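Terminal oxygenase component of carbazole 1,9a-dioxygenase (Sphingomonas, PDB 3GKQ) probably catalyses the angular dioxygenation of carbazole, taking electrons through a Rieske [2Fe-2S] cluster to a mononuclear non-haem iron. Local coordinates at residues R319-W322 with V323-L327; A362-E365 with W366-A370. All coordinates share one frame; numbering follows the deposited sequence.

Contact 1. Residues R319-W322 with V323-L327; sequences REKW and VELAL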
loop_
_atom_site.group_PDB
_atom_site.type_symbol
_atom_site.label_atom_id
_atom_site.label_comp_id
_atom_site.label_asym_id
_atom_site.label_seq_id
_atom_site.Cartn_x
_atom_site.Cartn_y
_atom_site.Cartn_z
ATOM N N ARG A 319 7.257 -37.842 3.779
ATOM C CA ARG A 319 7.961 -36.899 4.639
ATOM C C ARG A 319 9.463 -36.842 4.402
ATOM O O ARG A 319 10.043 -35.767 4.249
ATOM C CB ARG A 319 7.720 -37.254 6.110
ATOM C CG ARG A 319 6.379 -36.808 6.667
ATOM C CD ARG A 319 6.145 -37.354 8.081
ATOM N NE ARG A 319 7.371 -37.382 8.872
ATOM C CZ ARG A 319 8.138 -38.459 9.028
ATOM N NH1 ARG A 319 7.803 -39.606 8.451
ATOM N NH2 ARG A 319 9.249 -38.387 9.750
ATOM N N GLU A 320 10.090 -38.011 4.371
ATOM C CA GLU A 320 11.531 -38.105 4.214
ATOM C C GLU A 320 12.118 -37.891 2.824
ATOM O O GLU A 320 13.284 -37.521 2.703
ATOM C CB GLU A 320 11.996 -39.458 4.757
ATOM C CG GLU A 320 11.949 -39.557 6.279
ATOM C CD GLU A 320 11.771 -40.984 6.770
ATOM O OE1 GLU A 320 12.349 -41.906 6.155
ATOM O OE2 GLU A 320 11.056 -41.182 7.777
ATOM N N LYS A 321 11.329 -38.097 1.777
ATOM C CA LYS A 321 11.870 -37.948 0.430
ATOM C C LYS A 321 11.141 -36.999 -0.522
ATOM O O LYS A 321 11.689 -35.979 -0.938
ATOM C CB LYS A 321 11.966 -39.332 -0.224
ATOM C CG LYS A 321 12.560 -39.339 -1.627
ATOM C CD LYS A 321 12.633 -40.767 -2.166
ATOM C CE LYS A 321 13.359 -40.839 -3.502
ATOM N NZ LYS A 321 13.483 -42.250 -3.992
ATOM N N TRP A 322 9.909 -37.348 -0.861
ATOM C CA TRP A 322 9.115 -36.587 -1.812
ATOM C C TRP A 322 8.816 -35.117 -1.527
ATOM O O TRP A 322 8.733 -34.318 -2.460
ATOM C CB TRP A 322 7.826 -37.352 -2.083
ATOM C CG TRP A 322 8.118 -38.736 -2.565
ATOM C CD1 TRP A 322 7.738 -39.908 -1.978
ATOM C CD2 TRP A 322 8.885 -39.095 -3.722
ATOM N NE1 TRP A 322 8.223 -40.975 -2.696
ATOM C CE2 TRP A 322 8.931 -40.505 -3.772
ATOM C CE3 TRP A 322 9.540 -38.360 -4.723
ATOM C CZ2 TRP A 322 9.606 -41.202 -4.783
ATOM C CZ3 TRP A 322 10.214 -39.053 -5.731
ATOM C CH2 TRP A 322 10.240 -40.462 -5.751
ATOM N N VAL A 323 8.662 -34.746 -0.261
ATOM C CA VAL A 323 8.383 -33.353 0.059
ATOM C C VAL A 323 9.487 -32.419 -0.440
ATOM O O VAL A 323 9.210 -31.449 -1.145
ATOM C CB VAL A 323 8.180 -33.148 1.586
ATOM C CG1 VAL A 323 8.254 -31.668 1.937
ATOM C CG2 VAL A 323 6.822 -33.699 2.005
ATOM N N GLU A 324 10.738 -32.721 -0.098
ATOM C CA GLU A 324 11.850 -31.873 -0.515
ATOM C C GLU A 324 12.345 -32.108 -1.941
ATOM O O GLU A 324 12.810 -31.175 -2.600
ATOM C CB GLU A 324 13.035 -32.031 0.444
ATOM C CG GLU A 324 12.802 -31.499 1.848
ATOM C CD GLU A 324 12.316 -30.056 1.871
ATOM O OE1 GLU A 324 12.733 -29.258 0.999
ATOM O OE2 GLU A 324 11.522 -29.715 2.776
ATOM N N LEU A 325 12.251 -33.344 -2.417
ATOM C CA LEU A 325 12.726 -33.676 -3.758
ATOM C C LEU A 325 11.777 -33.248 -4.878
ATOM O O LEU A 325 12.220 -32.813 -5.945
ATOM C CB LEU A 325 12.964 -35.187 -3.868
ATOM C CG LEU A 325 14.173 -35.737 -4.642
ATOM C CD1 LEU A 325 13.753 -37.039 -5.316
ATOM C CD2 LEU A 325 14.674 -34.752 -5.682
ATOM N N ALA A 326 10.476 -33.381 -4.643
ATOM C CA ALA A 326 9.496 -33.043 -5.668
ATOM C C ALA A 326 8.592 -31.855 -5.344
ATOM O O ALA A 326 8.632 -30.838 -6.036
ATOM C CB ALA A 326 8.644 -34.271 -5.979
ATOM N N LEU A 327 7.774 -31.986 -4.303
ATOM C CA LEU A 327 6.851 -30.919 -3.932
ATOM C C LEU A 327 7.529 -29.554 -3.877
ATOM O O LEU A 327 6.939 -28.552 -4.285
ATOM C CB LEU A 327 6.167 -31.244 -2.600
ATOM C CG LEU A 327 5.382 -32.563 -2.601
ATOM C CD1 LEU A 327 4.461 -32.614 -1.387
ATOM C CD2 LEU A 327 4.567 -32.684 -3.878
HETATM O O HOH W 1 11.402 -34.697 2.254
#

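Contact 2. Residues A362-E365 with W366-A370; sequences AIIE and WRRLA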
loop_
_atom_site.group_PDB
_atom_site.type_symbol
_atom_site.label_atom_id
_atom_site.label_comp_id
_atom_site.label_asym_id
_atom_site.label_seq_id
_atom_site.Cartn_x
_atom_site.Cartn_y
_atom_site.Cartn_z
ATOM N N ALA A 362 -4.732 -26.906 -24.986
ATOM C CA ALA A 362 -5.236 -27.538 -23.771
ATOM C C ALA A 362 -5.822 -26.531 -22.773
ATOM O O ALA A 362 -6.931 -26.723 -22.274
ATOM C CB ALA A 362 -4.123 -28.346 -23.105
ATOM N N ILE A 363 -5.084 -25.462 -22.481
ATOM C CA ILE A 363 -5.566 -24.462 -21.535
ATOM C C ILE A 363 -6.830 -23.798 -22.076
ATOM O O ILE A 363 -7.751 -23.478 -21.321
ATOM C CB ILE A 363 -4.493 -23.375 -21.240
ATOM C CG1 ILE A 363 -4.913 -22.546 -20.024
ATOM C CG2 ILE A 363 -4.334 -22.449 -22.425
ATOM C CD1 ILE A 363 -5.082 -23.369 -18.754
ATOM N N ILE A 364 -6.878 -23.599 -23.388
ATOM C CA ILE A 364 -8.041 -22.993 -24.015
ATOM C C ILE A 364 -9.264 -23.886 -23.806
ATOM O O ILE A 364 -10.363 -23.393 -23.551
ATOM C CB ILE A 364 -7.801 -22.771 -25.524
ATOM C CG1 ILE A 364 -6.740 -21.684 -25.715
ATOM C CG2 ILE A 364 -9.095 -22.357 -26.213
ATOM C CD1 ILE A 364 -6.288 -21.515 -27.150
ATOM N N GLU A 365 -9.075 -25.197 -23.902
ATOM C CA GLU A 365 -10.181 -26.126 -23.702
ATOM C C GLU A 365 -10.658 -26.057 -22.257
ATOM O O GLU A 365 -11.850 -26.202 -21.983
ATOM C CB GLU A 365 -9.765 -27.562 -24.047
ATOM C CG GLU A 365 -9.680 -27.831 -25.539
ATOM C CD GLU A 365 -10.985 -27.522 -26.255
ATOM O OE1 GLU A 365 -12.034 -28.068 -25.849
ATOM O OE2 GLU A 365 -10.960 -26.732 -27.220
ATOM N N TRP A 366 -9.728 -25.839 -21.335
ATOM C CA TRP A 366 -10.081 -25.728 -19.923
ATOM C C TRP A 366 -10.898 -24.455 -19.678
ATOM O O TRP A 366 -11.921 -24.484 -18.997
ATOM C CB TRP A 366 -8.814 -25.730 -19.056
ATOM C CG TRP A 366 -8.923 -24.903 -17.803
ATOM C CD1 TRP A 366 -8.321 -23.697 -17.564
ATOM C CD2 TRP A 366 -9.704 -25.199 -16.638
ATOM N NE1 TRP A 366 -8.679 -23.226 -16.324
ATOM C CE2 TRP A 366 -9.527 -24.126 -15.733
ATOM C CE3 TRP A 366 -10.539 -26.264 -16.270
ATOM C CZ2 TRP A 366 -10.153 -24.087 -14.481
ATOM C CZ3 TRP A 366 -11.163 -26.225 -15.024
ATOM C CH2 TRP A 366 -10.965 -25.142 -14.146
ATOM N N ARG A 367 -10.452 -23.341 -20.247
ATOM C CA ARG A 367 -11.154 -22.075 -20.073
ATOM C C ARG A 367 -12.583 -22.158 -20.613
ATOM O O ARG A 367 -13.509 -21.604 -20.020
ATOM C CB ARG A 367 -10.358 -20.946 -20.749
ATOM C CG ARG A 367 -8.859 -21.111 -20.509
ATOM C CD ARG A 367 -8.077 -19.850 -20.199
ATOM N NE ARG A 367 -7.867 -18.995 -21.354
ATOM C CZ ARG A 367 -6.725 -18.367 -21.635
ATOM N NH1 ARG A 367 -5.660 -18.493 -20.855
ATOM N NH2 ARG A 367 -6.659 -17.585 -22.699
ATOM N N ARG A 368 -12.763 -22.863 -21.728
ATOM C CA ARG A 368 -14.088 -23.022 -22.325
ATOM C C ARG A 368 -14.965 -23.908 -21.441
ATOM O O ARG A 368 -16.116 -23.571 -21.152
ATOM C CB ARG A 368 -13.980 -23.648 -23.723
ATOM C CG ARG A 368 -13.285 -22.769 -24.757
ATOM C CD ARG A 368 -13.007 -23.552 -26.035
ATOM N NE ARG A 368 -14.234 -23.925 -26.730
ATOM C CZ ARG A 368 -14.839 -23.167 -27.642
ATOM N NH1 ARG A 368 -14.324 -21.990 -27.978
ATOM N NH2 ARG A 368 -15.962 -23.582 -28.214
ATOM N N LEU A 369 -14.417 -25.040 -21.014
ATOM C CA LEU A 369 -15.156 -25.966 -20.162
ATOM C C LEU A 369 -15.499 -25.310 -18.827
ATOM O O LEU A 369 -16.642 -25.379 -18.369
ATOM C CB LEU A 369 -14.342 -27.248 -19.935
ATOM C CG LEU A 369 -14.970 -28.309 -19.018
ATOM C CD1 LEU A 369 -14.635 -29.704 -19.518
ATOM C CD2 LEU A 369 -14.481 -28.112 -17.597
ATOM N N ALA A 370 -14.517 -24.660 -18.212
ATOM C CA ALA A 370 -14.745 -23.998 -16.935
ATOM C C ALA A 370 -15.820 -22.917 -17.067
ATOM O O ALA A 370 -16.662 -22.761 -16.181
ATOM C CB ALA A 370 -13.450 -23.385 -16.423
HETATM O O HOH W 2 -14.330 -27.198 -27.009
#

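Contact 1. Residues R319-W322 with V323-L327
Trp322 and Ala326 form the tight side of this turn of helix 308-328. The carbonyl oxygen of Trp322 grips two backbone amides at once. Ala326 N reaches Trp322 O at 2.9 Å from above the carbonyl plane. Leu327 N reaches the same Trp322 O at 3.1 Å, almost in line with the C=O bond. The second bond spans five residues, as in a pi-type turn, so the helix is locally widened. The indole leaves with CG anti to the carbonyl carbon (chi1 -56°), which sets it beside the backbone N. Its six-membered ring is met obliquely by two aliphatic groups: Trp322 CZ3 lies 4.1 Å from Leu325 CD1, and Trp322 CE3 lies 4.4 Å from Ala326 CB. Lys321 CD sits over one face of the indole, near its rim. Pro277, Leu281 and Leu301 pack on the same tryptophan.

The other side is looser and wet. Arg319 and Glu320 are exposed, and their ion pair is long, with Arg319 NH1 3.7 Å from Glu320 OE2. A water donates to Arg319 O at 2.6 Å and accepts from Glu324 N at 3.1 Å. The chemistry therefore divides. Trp322 O accepts two hydrogen bonds where the indole packs on Leu325 and Ala326. On the exposed side the water bridges a pair also five residues apart, in place of a direct hydrogen bond, consistent with the pi-type turns.

Contact 2. Residues A362-E365 with W366-A370
Ile363 and Trp366 cross at a slant, with Ile363 CD1 3.5 Å from Trp366 CD1 on the five-membered ring. The isoleucine reaches it because CG1 is anti to the backbone N (chi1 -167°), while chi2 swings CD1 toward the indole. Ala370 CB lies 3.7 Å above the plane of the Trp366 ring, toward its rim. Tyr21 meets this indole with its ring plane nearly perpendicular.

Ile363 also crosses the shaft of Arg367, Ile363 CG1 standing 4.2 Å from Arg367 CD. The Arg367 chain bends at chi2 and chi3. Its guanidinium forms salt bridges with Glu354 and Glu179 and a cation-pi contact with Trp18. A leucine in its place would probably leave Glu354 and Glu179 without their shared cation and take the cation-pi partner from Trp18.

Glu365 and Arg368 run side by side and point the same way; the carboxylate and guanidinium planes are 29° apart. They do not form a salt bridge: Glu365 OE2 is 4.3 Å from Arg368 NE and well out of the guanidinium plane. A water links them instead, donating to Glu365 OE1 at 2.7 Å and accepting from Arg368 NE at 3.3 Å. Glu365 OE2 pairs with Arg361. Ile364 CG2 also slants past Arg368 CD at 4.1 Å.

Regular i to i+4 backbone bonds run beneath, such as Leu369 N to Glu365 O at 3.0 Å. Helix 361-373 packs against helix 174-181 through Ile363 and Trp366. Through Glu365 and Leu369 it lies against the antiparallel sheet of the Bet v 1-like (helix-grip) catalytic domain, at strands 216-219 and 227-230.

Overall arrangement
Contacts 1 and 2 lie in series along the chain, both in the ring-hydroxylase catalytic part of the protein. Their centres are about 31 Å apart and their nearest atoms about 20 Å apart, so they do not touch. Helix 308-328 carries contact 1 and helix 361-373 carries contact 2. The mononuclear iron is held by His186, His190 and Asp334. The side chain of Ala326 is about 11 Å from the bound Fe (II) ion. The side chain of Ile363 is about 12 Å from the bound Fe (II) ion. Neither contact supplies a ligand. Contact 2 also approaches a subunit boundary: Arg367 packs on Arg75 of the second subunit, a residue of that subunit's Rieske cluster pocket. Contact 1 touches no other chain.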